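PDB 3JS9: nucleoside diphosphate kinase family protein from Babesia bovis, which probably transfers phosphate from nucleoside triphosphates to nucleoside diphosphates through a phosphohistidine intermediate, with magnesium as cofactor. Local coordinates for residues Glu46-Asp51 / Asp71-Gly76; Val78-Trp83 / Ala136-Pro141; Lys31-Lys36 / Asn94-Thr99; Gly37-Ala42 / Trp147-Gly152. One frame throughout, in Å; residues are numbered along the deposited sequence.

Interaction 1 (Glu46-Asp51 / Asp71-Gly76); sequences EHPTMD and DFISHG. With SO4 (sulfate ion), chain D.
H47 and P48 lean on the last turn of helix 66-75, and M50 reaches it from the start of helix 50-56. This is the base of the helical hairpin that probably flanks the nucleotide cleft, as in nucleoside diphosphate kinases generally; F65, predicted to bind ATP, falls between the two helices in the sequence. P48 fits its ring against the helix backbone, CG 3.4 Å from I73 O. The imidazole of H47 stands beside the carbonyl end of the helix: one face, toward its rim, lies against H75 C, and NE2 is 3.0 Å from S74 O at an angle too poor for a hydrogen bond. NE2 instead donates to O2 of a sulfate, 2.8 Å away, with the anion at the ring edge. H75 ND1 serves the same ion through two oxygens, O4 at 3.1 Å and O1 at 3.2 Å, so the sulfate, probably from the crystallisation liquor, bridges two histidines. It may raise their tendency to carry a proton.

Further out, P48 and I73 both pack on V78 and V53. T49 is the N-cap of helix 50-56, its OG1 making a weak hydrogen bond to V52 N. S74 OG is hydrogen-bonded to C70 O. M50, bent at chi2 (68°) and chi3, turns its methyl between two oxygens, CE lying 3.2 Å from both S74 OG and D71 OD1.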
loop_
_atom_site.group_PDB
_atom_site.type_symbol
_atom_site.label_atom_id
_atom_site.label_comp_id
_atom_site.label_asym_id
_atom_site.label_seq_id
_atom_site.Cartn_x
_atom_site.Cartn_y
_atom_site.Cartn_z
ATOM N N GLU A 46 10.189 4.569 23.685
ATOM C CA GLU A 46 10.501 4.568 25.118
ATOM C C GLU A 46 9.515 3.819 26.017
ATOM O O GLU A 46 8.362 3.524 25.630
ATOM C CB GLU A 46 10.689 5.986 25.651
ATOM C CG GLU A 46 9.439 6.639 26.135
ATOM C CD GLU A 46 9.716 8.012 26.703
ATOM O OE1 GLU A 46 10.876 8.492 26.601
ATOM O OE2 GLU A 46 8.774 8.629 27.242
ATOM N N HIS A 47 10.018 3.495 27.211
ATOM C CA HIS A 47 9.208 3.071 28.348
ATOM C C HIS A 47 9.059 4.308 29.242
ATOM O O HIS A 47 9.986 4.683 29.928
ATOM C CB HIS A 47 9.954 1.966 29.081
ATOM C CG HIS A 47 9.198 1.366 30.225
ATOM N ND1 HIS A 47 9.081 0.001 30.397
ATOM C CD2 HIS A 47 8.532 1.937 31.259
ATOM C CE1 HIS A 47 8.360 -0.241 31.478
ATOM N NE2 HIS A 47 8.015 0.917 32.018
ATOM N N PRO A 48 7.899 4.949 29.235
ATOM C CA PRO A 48 7.702 6.185 30.005
ATOM C C PRO A 48 7.763 5.957 31.533
ATOM O O PRO A 48 7.545 4.829 32.013
ATOM C CB PRO A 48 6.275 6.614 29.644
ATOM C CG PRO A 48 5.761 5.602 28.704
ATOM C CD PRO A 48 6.622 4.382 28.782
ATOM N N THR A 49 8.054 7.028 32.278
ATOM C CA THR A 49 8.040 6.983 33.744
ATOM C C THR A 49 6.663 7.358 34.230
ATOM O O THR A 49 5.964 8.144 33.574
ATOM C CB THR A 49 9.051 7.980 34.390
ATOM O OG1 THR A 49 8.697 9.328 34.023
ATOM C CG2 THR A 49 10.479 7.660 33.971
ATOM N N MET A 50 6.280 6.836 35.393
ATOM C CA MET A 50 4.991 7.222 35.959
ATOM C C MET A 50 4.826 8.748 36.105
ATOM O O MET A 50 3.752 9.262 35.837
ATOM C CB MET A 50 4.690 6.493 37.271
ATOM C CG MET A 50 3.263 6.758 37.826
ATOM S SD MET A 50 1.868 6.072 36.845
ATOM C CE MET A 50 2.064 4.323 37.215
ATOM N N ASP A 51 5.881 9.465 36.483
ATOM C CA ASP A 51 5.762 10.910 36.710
ATOM C C ASP A 51 5.383 11.677 35.444
ATOM O O ASP A 51 4.596 12.641 35.510
ATOM C CB ASP A 51 7.050 11.516 37.284
ATOM C CG ASP A 51 7.532 10.809 38.537
ATOM O OD1 ASP A 51 8.432 9.927 38.385
ATOM O OD2 ASP A 51 7.016 11.125 39.646
ATOM N N ASP A 71 -1.392 3.631 34.551
ATOM C CA ASP A 71 -0.713 2.327 34.608
ATOM C C ASP A 71 -0.558 1.744 33.200
ATOM O O ASP A 71 0.438 1.091 32.875
ATOM C CB ASP A 71 -1.484 1.315 35.475
ATOM C CG ASP A 71 -1.394 1.600 36.984
ATOM O OD1 ASP A 71 -0.546 2.421 37.427
ATOM O OD2 ASP A 71 -2.179 0.970 37.742
ATOM N N PHE A 72 -1.557 1.987 32.373
ATOM C CA PHE A 72 -1.601 1.401 31.058
ATOM C C PHE A 72 -0.495 2.002 30.179
ATOM O O PHE A 72 0.218 1.292 29.441
ATOM C CB PHE A 72 -2.987 1.645 30.456
ATOM C CG PHE A 72 -3.098 1.247 29.028
ATOM C CD1 PHE A 72 -3.110 -0.099 28.667
ATOM C CD2 PHE A 72 -3.175 2.221 28.032
ATOM C CE1 PHE A 72 -3.200 -0.453 27.329
ATOM C CE2 PHE A 72 -3.276 1.870 26.704
ATOM C CZ PHE A 72 -3.288 0.542 26.344
ATOM N N ILE A 73 -0.345 3.318 30.276
ATOM C CA ILE A 73 0.674 3.995 29.490
ATOM C C ILE A 73 2.097 3.885 30.031
ATOM O O ILE A 73 3.032 3.675 29.265
ATOM C CB ILE A 73 0.254 5.398 29.146
ATOM C CG1 ILE A 73 -0.861 5.248 28.112
ATOM C CG2 ILE A 73 1.426 6.150 28.527
ATOM C CD1 ILE A 73 -1.771 6.367 28.065
ATOM N N SER A 74 2.258 3.979 31.347
ATOM C CA SER A 74 3.580 3.856 31.942
ATOM C C SER A 74 4.123 2.426 31.787
ATOM O O SER A 74 5.345 2.229 31.651
ATOM C CB SER A 74 3.580 4.335 33.408
ATOM O OG SER A 74 2.983 3.380 34.271
ATOM N N HIS A 75 3.237 1.430 31.758
ATOM C CA HIS A 75 3.718 0.079 31.471
ATOM C C HIS A 75 4.372 0.033 30.091
ATOM O O HIS A 75 5.288 -0.774 29.873
ATOM C CB HIS A 75 2.630 -0.983 31.608
ATOM C CG HIS A 75 3.115 -2.376 31.340
ATOM N ND1 HIS A 75 4.078 -2.989 32.114
ATOM C CD2 HIS A 75 2.771 -3.277 30.385
ATOM C CE1 HIS A 75 4.306 -4.209 31.652
ATOM N NE2 HIS A 75 3.526 -4.409 30.601
ATOM N N GLY A 76 3.878 0.889 29.185
ATOM C CA GLY A 76 4.431 1.090 27.858
ATOM C C GLY A 76 4.425 -0.152 27.006
ATOM O O GLY A 76 3.649 -1.109 27.261
HETATM S S SO4 D . 6.188 -1.221 34.647
HETATM O O1 SO4 D . 4.729 -1.111 34.588
HETATM O O2 SO4 D . 6.728 0.099 34.329
HETATM O O3 SO4 D . 6.603 -1.650 35.979
HETATM O O4 SO4 D . 6.668 -2.251 33.722
#

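Interaction 2 (Val78-Trp83 / Ala136-Pro141); sequences VFCMIW and ALWFTP
F139 points its ring edge-first at the strand, and W138 beside it turns an indole obliquely to C80. The leading atom of the phenyl ring, CZ, comes 3.4 Å from C80 O and 3.6 Å from C80 CB. C80 O and M81 N both lie near the ring plane, so the backbone of the strand meets the rim of the ring rather than a face. On the I82 side, F139 CD1 is 3.7 Å from I82 CG1, and the two side chains run past each other in opposite directions. For F139, CG is anti to its carbonyl carbon (chi1 -80°), which starts the ring on its course to the strand.

The segments join the C-terminal end of helix 128-138 to strand 78-85, an inner strand of the antiparallel sheet with order 2-3-1-4, the ferredoxin-like core of the nucleoside diphosphate kinase fold. W138 closes the helix. C80 SG makes a sulfur-aromatic contact with the six-membered ring of W138, 5.0 Å from the centroid and 54° off the normal; the nearest ring atom to the sulfur is W138 CE3, at 4.0 Å. V78 CG2 touches W138 CZ3 more loosely. Y13 stacks on the same indole and K44 NZ hydrogen-bonds to W138 O, while F139 also packs on A42 and K44 of strand 39-46. The W138 side chain lies about 6 Å from that of H123, the predicted phosphohistidine.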
loop_
_atom_site.group_PDB
_atom_site.type_symbol
_atom_site.label_atom_id
_atom_site.label_comp_id
_atom_site.label_asym_id
_atom_site.label_seq_id
_atom_site.Cartn_x
_atom_site.Cartn_y
_atom_site.Cartn_z
ATOM N N VAL A 78 5.807 3.093 24.357
ATOM C CA VAL A 78 5.132 4.067 23.507
ATOM C C VAL A 78 6.091 4.593 22.469
ATOM O O VAL A 78 7.298 4.488 22.651
ATOM C CB VAL A 78 4.500 5.257 24.330
ATOM C CG1 VAL A 78 3.541 4.717 25.389
ATOM C CG2 VAL A 78 5.588 6.158 24.969
ATOM N N PHE A 79 5.577 5.171 21.380
ATOM C CA PHE A 79 6.456 5.822 20.418
ATOM C C PHE A 79 6.091 7.282 20.306
ATOM O O PHE A 79 4.960 7.607 19.946
ATOM C CB PHE A 79 6.429 5.099 19.074
ATOM C CG PHE A 79 7.391 5.662 18.052
ATOM C CD1 PHE A 79 6.993 6.666 17.190
ATOM C CD2 PHE A 79 8.681 5.151 17.933
ATOM C CE1 PHE A 79 7.877 7.175 16.251
ATOM C CE2 PHE A 79 9.573 5.664 16.987
ATOM C CZ PHE A 79 9.184 6.668 16.162
ATOM N N CYS A 80 7.054 8.155 20.623
ATOM C CA CYS A 80 6.845 9.599 20.765
ATOM C C CYS A 80 7.335 10.339 19.556
ATOM O O CYS A 80 8.416 10.027 19.054
ATOM C CB CYS A 80 7.631 10.144 21.960
ATOM S SG CYS A 80 7.465 9.227 23.522
ATOM N N MET A 81 6.578 11.358 19.124
ATOM C CA MET A 81 6.937 12.204 17.973
ATOM C C MET A 81 6.509 13.629 18.203
ATOM O O MET A 81 5.541 13.867 18.930
ATOM C CB MET A 81 6.253 11.724 16.681
ATOM C CG MET A 81 6.708 10.339 16.214
ATOM S SD MET A 81 5.516 9.703 15.035
ATOM C CE MET A 81 4.244 8.950 16.108
ATOM N N ILE A 82 7.232 14.571 17.596
ATOM C CA ILE A 82 6.740 15.945 17.432
ATOM C C ILE A 82 6.789 16.245 15.938
ATOM O O ILE A 82 7.779 15.946 15.288
ATOM C CB ILE A 82 7.608 16.987 18.150
ATOM C CG1 ILE A 82 7.512 16.821 19.655
ATOM C CG2 ILE A 82 7.239 18.442 17.712
ATOM C CD1 ILE A 82 8.453 17.810 20.427
ATOM N N TRP A 83 5.719 16.837 15.423
ATOM C CA TRP A 83 5.584 17.189 14.024
ATOM C C TRP A 83 5.287 18.675 13.890
ATOM O O TRP A 83 4.532 19.233 14.686
ATOM C CB TRP A 83 4.459 16.370 13.390
ATOM C CG TRP A 83 4.798 14.941 13.214
ATOM C CD1 TRP A 83 4.570 13.922 14.104
ATOM C CD2 TRP A 83 5.451 14.355 12.086
ATOM N NE1 TRP A 83 5.033 12.738 13.586
ATOM C CE2 TRP A 83 5.595 12.978 12.356
ATOM C CE3 TRP A 83 5.941 14.864 10.874
ATOM C CZ2 TRP A 83 6.192 12.094 11.452
ATOM C CZ3 TRP A 83 6.541 13.983 9.974
ATOM C CH2 TRP A 83 6.654 12.608 10.267
ATOM N N ALA A 136 7.237 19.855 25.340
ATOM C CA ALA A 136 8.272 20.083 26.360
ATOM C C ALA A 136 8.324 18.966 27.402
ATOM O O ALA A 136 9.401 18.652 27.925
ATOM C CB ALA A 136 8.094 21.424 27.029
ATOM N N LEU A 137 7.168 18.381 27.705
ATOM C CA LEU A 137 7.090 17.292 28.678
ATOM C C LEU A 137 7.714 15.962 28.211
ATOM O O LEU A 137 8.388 15.295 28.977
ATOM C CB LEU A 137 5.635 17.059 29.088
ATOM C CG LEU A 137 5.315 15.823 29.941
ATOM C CD1 LEU A 137 5.935 15.945 31.335
ATOM C CD2 LEU A 137 3.826 15.619 30.052
ATOM N N TRP A 138 7.486 15.565 26.961
ATOM C CA TRP A 138 7.941 14.238 26.502
ATOM C C TRP A 138 9.372 14.226 25.909
ATOM O O TRP A 138 10.039 13.183 25.835
ATOM C CB TRP A 138 6.924 13.656 25.518
ATOM C CG TRP A 138 5.630 13.273 26.165
ATOM C CD1 TRP A 138 4.512 14.064 26.332
ATOM C CD2 TRP A 138 5.318 12.001 26.766
ATOM N NE1 TRP A 138 3.520 13.339 26.963
ATOM C CE2 TRP A 138 3.991 12.077 27.239
ATOM C CE3 TRP A 138 6.014 10.793 26.896
ATOM C CZ2 TRP A 138 3.357 10.995 27.845
ATOM C CZ3 TRP A 138 5.384 9.709 27.486
ATOM C CH2 TRP A 138 4.069 9.820 27.973
ATOM N N PHE A 139 9.836 15.399 25.507
ATOM C CA PHE A 139 11.125 15.527 24.840
ATOM C C PHE A 139 11.976 16.602 25.501
ATOM O O PHE A 139 11.504 17.722 25.725
ATOM C CB PHE A 139 10.897 15.918 23.379
ATOM C CG PHE A 139 10.516 14.761 22.478
ATOM C CD1 PHE A 139 9.199 14.587 22.055
ATOM C CD2 PHE A 139 11.485 13.864 22.014
ATOM C CE1 PHE A 139 8.871 13.531 21.213
ATOM C CE2 PHE A 139 11.145 12.824 21.155
ATOM C CZ PHE A 139 9.850 12.657 20.765
ATOM N N THR A 140 13.226 16.294 25.789
ATOM C CA THR A 140 14.135 17.333 26.276
ATOM C C THR A 140 14.492 18.163 25.055
ATOM O O THR A 140 14.454 17.659 23.948
ATOM C CB THR A 140 15.418 16.734 26.925
ATOM O OG1 THR A 140 16.201 16.076 25.920
ATOM C CG2 THR A 140 15.076 15.711 27.971
ATOM N N PRO A 141 14.856 19.436 25.241
ATOM C CA PRO A 141 15.229 20.293 24.076
ATOM C C PRO A 141 16.421 19.833 23.206
ATOM O O PRO A 141 16.502 20.210 22.053
ATOM C CB PRO A 141 15.537 21.662 24.715
ATOM C CG PRO A 141 15.709 21.398 26.185
ATOM C CD PRO A 141 14.935 20.155 26.530
#

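Interaction 3 (Lys31-Lys36 / Asn94-Thr99)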
loop_
_atom_site.group_PDB
_atom_site.type_symbol
_atom_site.label_atom_id
_atom_site.label_comp_id
_atom_site.label_asym_id
_atom_site.label_seq_id
_atom_site.Cartn_x
_atom_site.Cartn_y
_atom_site.Cartn_z
ATOM N N LYS A 31 4.475 7.042 8.906
ATOM C CA LYS A 31 4.392 7.211 7.463
ATOM C C LYS A 31 3.203 8.112 7.072
ATOM O O LYS A 31 3.318 8.956 6.168
ATOM C CB LYS A 31 4.313 5.828 6.839
ATOM C CG LYS A 31 4.184 5.763 5.302
ATOM C CD LYS A 31 4.365 4.279 4.871
ATOM C CE LYS A 31 3.656 3.936 3.525
ATOM N NZ LYS A 31 4.393 4.541 2.367
ATOM N N ARG A 32 2.074 7.977 7.772
ATOM C CA ARG A 32 0.920 8.827 7.453
ATOM C C ARG A 32 1.229 10.261 7.769
ATOM O O ARG A 32 0.868 11.144 6.988
ATOM C CB ARG A 32 -0.350 8.394 8.192
ATOM C CG ARG A 32 -1.032 7.172 7.590
ATOM C CD ARG A 32 -2.036 6.615 8.537
ATOM N NE ARG A 32 -2.599 5.379 8.028
ATOM C CZ ARG A 32 -3.898 5.177 7.790
ATOM N NH1 ARG A 32 -4.281 3.994 7.340
ATOM N NH2 ARG A 32 -4.806 6.121 8.062
ATOM N N PHE A 33 1.916 10.523 8.877
ATOM C CA PHE A 33 2.335 11.898 9.160
ATOM C C PHE A 33 3.375 12.437 8.163
ATOM O O PHE A 33 3.297 13.603 7.736
ATOM C CB PHE A 33 2.781 12.050 10.616
ATOM C CG PHE A 33 1.624 12.315 11.559
ATOM C CD1 PHE A 33 1.232 13.615 11.846
ATOM C CD2 PHE A 33 0.874 11.258 12.079
ATOM C CE1 PHE A 33 0.161 13.852 12.673
ATOM C CE2 PHE A 33 -0.208 11.483 12.911
ATOM C CZ PHE A 33 -0.571 12.770 13.201
ATOM N N GLU A 34 4.323 11.576 7.785
ATOM C CA GLU A 34 5.364 11.925 6.848
ATOM C C GLU A 34 4.748 12.246 5.481
ATOM O O GLU A 34 5.108 13.267 4.888
ATOM C CB GLU A 34 6.390 10.784 6.776
ATOM C CG GLU A 34 7.818 11.137 6.411
ATOM C CD GLU A 34 8.747 9.912 6.561
ATOM O OE1 GLU A 34 8.237 8.782 6.793
ATOM O OE2 GLU A 34 9.992 10.062 6.430
ATOM N N MET A 35 3.820 11.405 4.995
ATOM C CA MET A 35 3.239 11.685 3.677
ATOM C C MET A 35 2.403 12.963 3.693
ATOM O O MET A 35 2.335 13.628 2.674
ATOM C CB MET A 35 2.412 10.515 3.157
ATOM C CG MET A 35 3.201 9.250 2.959
ATOM S SD MET A 35 4.407 9.448 1.657
ATOM C CE MET A 35 5.823 10.004 2.620
ATOM N N LYS A 36 1.810 13.319 4.838
ATOM C CA LYS A 36 0.988 14.492 4.942
ATOM C C LYS A 36 1.797 15.738 4.714
ATOM O O LYS A 36 1.260 16.751 4.252
ATOM C CB LYS A 36 0.337 14.563 6.322
ATOM C CG LYS A 36 -0.526 15.790 6.553
ATOM C CD LYS A 36 -1.824 15.792 5.652
ATOM C CE LYS A 36 -2.806 16.887 6.067
ATOM N NZ LYS A 36 -4.032 16.931 5.206
ATOM N N ASN A 94 -7.006 15.619 12.577
ATOM C CA ASN A 94 -7.581 15.074 11.340
ATOM C C ASN A 94 -7.054 13.704 10.912
ATOM O O ASN A 94 -7.796 12.898 10.335
ATOM C CB ASN A 94 -7.353 16.034 10.178
ATOM C CG ASN A 94 -8.133 17.320 10.331
ATOM O OD1 ASN A 94 -9.017 17.427 11.201
ATOM N ND2 ASN A 94 -7.825 18.307 9.481
ATOM N N LEU A 95 -5.773 13.445 11.151
ATOM C CA LEU A 95 -5.201 12.225 10.661
ATOM C C LEU A 95 -5.588 11.070 11.574
ATOM O O LEU A 95 -5.806 9.930 11.120
ATOM C CB LEU A 95 -3.674 12.342 10.539
ATOM C CG LEU A 95 -3.003 13.288 9.542
ATOM C CD1 LEU A 95 -1.489 12.916 9.392
ATOM C CD2 LEU A 95 -3.728 13.349 8.157
ATOM N N VAL A 96 -5.688 11.386 12.858
ATOM C CA VAL A 96 -5.962 10.415 13.905
ATOM C C VAL A 96 -7.461 10.053 13.968
ATOM O O VAL A 96 -7.825 8.882 14.118
ATOM C CB VAL A 96 -5.418 10.978 15.253
ATOM C CG1 VAL A 96 -6.123 10.391 16.465
ATOM C CG2 VAL A 96 -3.884 10.831 15.332
ATOM N N GLY A 97 -8.325 11.059 13.847
ATOM C CA GLY A 97 -9.780 10.853 13.905
ATOM C C GLY A 97 -10.410 11.246 15.226
ATOM O O GLY A 97 -9.771 11.887 16.044
ATOM N N LEU A 98 -11.664 10.854 15.445
ATOM C CA LEU A 98 -12.342 11.209 16.690
ATOM C C LEU A 98 -11.946 10.256 17.808
ATOM O O LEU A 98 -11.522 9.131 17.546
ATOM C CB LEU A 98 -13.871 11.269 16.503
ATOM C CG LEU A 98 -14.372 12.292 15.470
ATOM C CD1 LEU A 98 -15.889 12.213 15.315
ATOM C CD2 LEU A 98 -13.952 13.747 15.738
ATOM N N THR A 99 -12.079 10.722 19.047
ATOM C CA THR A 99 -11.807 9.907 20.223
ATOM C C THR A 99 -12.336 8.473 20.134
ATOM O O THR A 99 -11.603 7.534 20.409
ATOM C CB THR A 99 -12.403 10.550 21.510
ATOM O OG1 THR A 99 -12.058 11.941 21.545
ATOM C CG2 THR A 99 -11.843 9.861 22.769
HETATM O O HOH W 1 -4.277 8.794 8.676
HETATM O O HOH W 2 -6.176 17.610 6.794
#
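L95 sets one methyl squarely over the ring of F33. Its CD1 sits 3.6 Å from the ring centroid and only 6° off the normal, a CH-pi contact in which all six ring carbons are almost equally near. L95 CG is anti to the carbonyl carbon (chi1 -66°), and the isobutyl group projects from the last turn of helix 88-96 toward helix 26-36. V96 completes the lining, its CG2 lying near the plane of the same ring at 4.4 Å from F33 CZ. W83 also stacks on F33, linking the helix to the sheet.

K36 covers L95 with the aliphatic part of its chain: CB is 3.9 Å from L95 CD1, and CD is 4.0 Å from L95 CD2. The chain bends at chi2 (67°), and its ammonium group finds polar partners beyond, chiefly G111 O of the fourth subunit. A water accepts from both K36 NZ and N94 ND2, while another takes a bond from R32 NH2 and gives one to L95 O, which lies 3.1 Å from it. R32 is further anchored by salt bridges to E28 and D112.

After V96 the chain leaves the helix at G97, with positive phi, and runs to T99, predicted to bind ATP. Helix 88-96 thus leads into the Kpn loop of the nucleoside diphosphate kinase family; P101 of the fourth subunit packs on K36, consistent with that loop's role in hexamer assembly.

Interaction 4 (Gly37-Ala42 / Trp147-Gly152); sequences GLKLIA and WERSVG. With SO4 (sulfate ion), chain E.
K39 and R149 interlock between strand 39-46 and the C-terminal tail. R149 hydrogen-bonds G37 O end-on with two nitrogens, NH1 at 2.9 Å and NH2 at 3.2 Å, both from the same face of the carbonyl plane. G37 is the positive-phi residue of the Schellman motif that ends helix 26-36. K39 NZ donates to W147 O at 2.6 Å, and W147 NE1 returns a bond to L40 O, 2.8 Å, almost straight (174°) and in the indole plane.

K39 carbons cover two flat groups: CB lies over the centre of the R149 guanidinium, and CD makes a CH-pi contact over the W147 five-membered ring. The chain bends at chi3 (89°), turning CE aside; NZ lies over the same face, a cation-pi contact 4.9 Å from that ring's centroid. F45 of the second subunit meets W147 edge-to-face.

A sulfate takes hydrogen bonds from two charged side chains and a backbone amide: K39 NZ to O3, R149 N to O1, and R149 NH2 to O4.

K39 NZ and R149 NE stand 5.9 Å apart as like charges, so the anion, probably from the crystallisation liquor, would ease their repulsion, and the tail docks by directional polar bonds plus packing.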
loop_
_atom_site.group_PDB
_atom_site.type_symbol
_atom_site.label_atom_id
_atom_site.label_comp_id
_atom_site.label_asym_id
_atom_site.label_seq_id
_atom_site.Cartn_x
_atom_site.Cartn_y
_atom_site.Cartn_z
ATOM N N GLY A 37 3.078 15.676 5.071
ATOM C CA GLY A 37 4.003 16.753 4.753
ATOM C C GLY A 37 4.406 17.597 5.935
ATOM O O GLY A 37 5.150 18.577 5.778
ATOM N N LEU A 38 3.915 17.259 7.121
ATOM C CA LEU A 38 4.417 17.905 8.320
ATOM C C LEU A 38 5.872 17.509 8.425
ATOM O O LEU A 38 6.266 16.452 7.940
ATOM C CB LEU A 38 3.634 17.476 9.567
ATOM C CG LEU A 38 2.146 17.855 9.538
ATOM C CD1 LEU A 38 1.467 17.424 10.865
ATOM C CD2 LEU A 38 1.954 19.364 9.228
ATOM N N LYS A 39 6.676 18.362 9.030
ATOM C CA LYS A 39 8.100 18.118 9.139
ATOM C C LYS A 39 8.391 17.459 10.470
ATOM O O LYS A 39 7.951 17.949 11.516
ATOM C CB LYS A 39 8.893 19.434 8.960
ATOM C CG LYS A 39 10.337 19.266 9.332
ATOM C CD LYS A 39 11.254 20.260 8.724
ATOM C CE LYS A 39 11.374 21.491 9.604
ATOM N NZ LYS A 39 12.621 22.228 9.297
ATOM N N LEU A 40 9.124 16.343 10.444
ATOM C CA LEU A 40 9.452 15.665 11.693
ATOM C C LEU A 40 10.501 16.474 12.448
ATOM O O LEU A 40 11.520 16.873 11.866
ATOM C CB LEU A 40 9.964 14.262 11.439
ATOM C CG LEU A 40 10.252 13.487 12.727
ATOM C CD1 LEU A 40 8.944 13.232 13.495
ATOM C CD2 LEU A 40 10.967 12.150 12.442
ATOM N N ILE A 41 10.232 16.719 13.734
ATOM C CA ILE A 41 11.141 17.428 14.649
ATOM C C ILE A 41 11.842 16.509 15.684
ATOM O O ILE A 41 13.005 16.734 16.032
ATOM C CB ILE A 41 10.363 18.534 15.396
ATOM C CG1 ILE A 41 9.781 19.531 14.386
ATOM C CG2 ILE A 41 11.241 19.242 16.426
ATOM C CD1 ILE A 41 10.855 20.145 13.460
ATOM N N ALA A 42 11.139 15.484 16.171
ATOM C CA ALA A 42 11.638 14.634 17.258
ATOM C C ALA A 42 10.885 13.323 17.273
ATOM O O ALA A 42 9.676 13.277 16.966
ATOM C CB ALA A 42 11.493 15.315 18.612
ATOM N N TRP A 147 16.709 20.994 10.998
ATOM C CA TRP A 147 17.114 20.598 9.654
ATOM C C TRP A 147 16.250 21.296 8.634
ATOM O O TRP A 147 15.219 21.888 8.999
ATOM C CB TRP A 147 17.050 19.083 9.467
ATOM C CG TRP A 147 15.686 18.408 9.508
ATOM C CD1 TRP A 147 14.849 18.309 10.586
ATOM C CD2 TRP A 147 15.066 17.639 8.451
ATOM N NE1 TRP A 147 13.739 17.567 10.257
ATOM C CE2 TRP A 147 13.853 17.132 8.961
ATOM C CE3 TRP A 147 15.411 17.358 7.114
ATOM C CZ2 TRP A 147 12.970 16.369 8.181
ATOM C CZ3 TRP A 147 14.547 16.591 6.340
ATOM C CH2 TRP A 147 13.334 16.096 6.884
ATOM N N GLU A 148 16.661 21.238 7.366
ATOM C CA GLU A 148 15.893 21.886 6.296
ATOM C C GLU A 148 15.578 20.936 5.134
ATOM O O GLU A 148 16.468 20.233 4.631
ATOM C CB GLU A 148 16.618 23.145 5.800
ATOM C CG GLU A 148 15.657 24.257 5.375
ATOM C CD GLU A 148 16.300 25.319 4.462
ATOM O OE1 GLU A 148 17.553 25.476 4.503
ATOM O OE2 GLU A 148 15.548 25.994 3.705
ATOM N N ARG A 149 14.309 20.884 4.743
ATOM C CA ARG A 149 13.878 20.028 3.647
ATOM C C ARG A 149 14.078 20.712 2.318
ATOM O O ARG A 149 13.489 21.777 2.063
ATOM C CB ARG A 149 12.408 19.643 3.792
ATOM C CG ARG A 149 12.169 18.433 4.674
ATOM C CD ARG A 149 10.684 18.084 4.771
ATOM N NE ARG A 149 9.852 19.261 5.050
ATOM C CZ ARG A 149 8.561 19.200 5.345
ATOM N NH1 ARG A 149 7.953 18.015 5.410
ATOM N NH2 ARG A 149 7.884 20.306 5.599
ATOM N N SER A 150 14.893 20.106 1.461
ATOM C CA SER A 150 15.022 20.595 0.092
ATOM C C SER A 150 13.647 20.729 -0.576
ATOM O O SER A 150 13.421 21.669 -1.324
ATOM C CB SER A 150 15.872 19.640 -0.729
ATOM O OG SER A 150 17.179 19.542 -0.206
ATOM N N VAL A 151 12.731 19.793 -0.295
ATOM C CA VAL A 151 11.404 19.789 -0.893
ATOM C C VAL A 151 10.373 20.693 -0.182
ATOM O O VAL A 151 9.292 20.972 -0.724
ATOM C CB VAL A 151 10.880 18.335 -1.026
ATOM C CG1 VAL A 151 10.255 17.848 0.268
ATOM C CG2 VAL A 151 9.915 18.223 -2.165
ATOM N N GLY A 152 10.741 21.171 1.011
ATOM C CA GLY A 152 9.866 21.934 1.898
ATOM C C GLY A 152 9.029 23.025 1.287
ATOM O O GLY A 152 7.871 23.187 1.676
HETATM S S SO4 E . 11.059 22.978 5.945
HETATM O O1 SO4 E . 11.911 21.802 6.085
HETATM O O2 SO4 E . 11.756 23.929 5.073
HETATM O O3 SO4 E . 10.911 23.584 7.263
HETATM O O4 SO4 E . 9.767 22.536 5.404
#

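In the fold
Interactions 2 and 3 are buried and mainly apolar, though polar ends and waters rim interaction 3, and lie on opposite sides of the chain's centre: interaction 2 packs aromatic rings and sulfur on the sheet, interaction 3 pairs two helices, and W83 against F33 joins them. Interactions 1 and 4 are partly buried, 29 Å apart between centres, and more polar; each recruits a sulfate through basic side chains or histidines. Strand 39-46 supplies a segment at either end, to interaction 4 at its start and to interaction 1 at its close, and pairs with strand 78-85 through E46 O to V78 N and A42 O to I82 N. Interactions 3 and 4 both touch the second and fourth subunits.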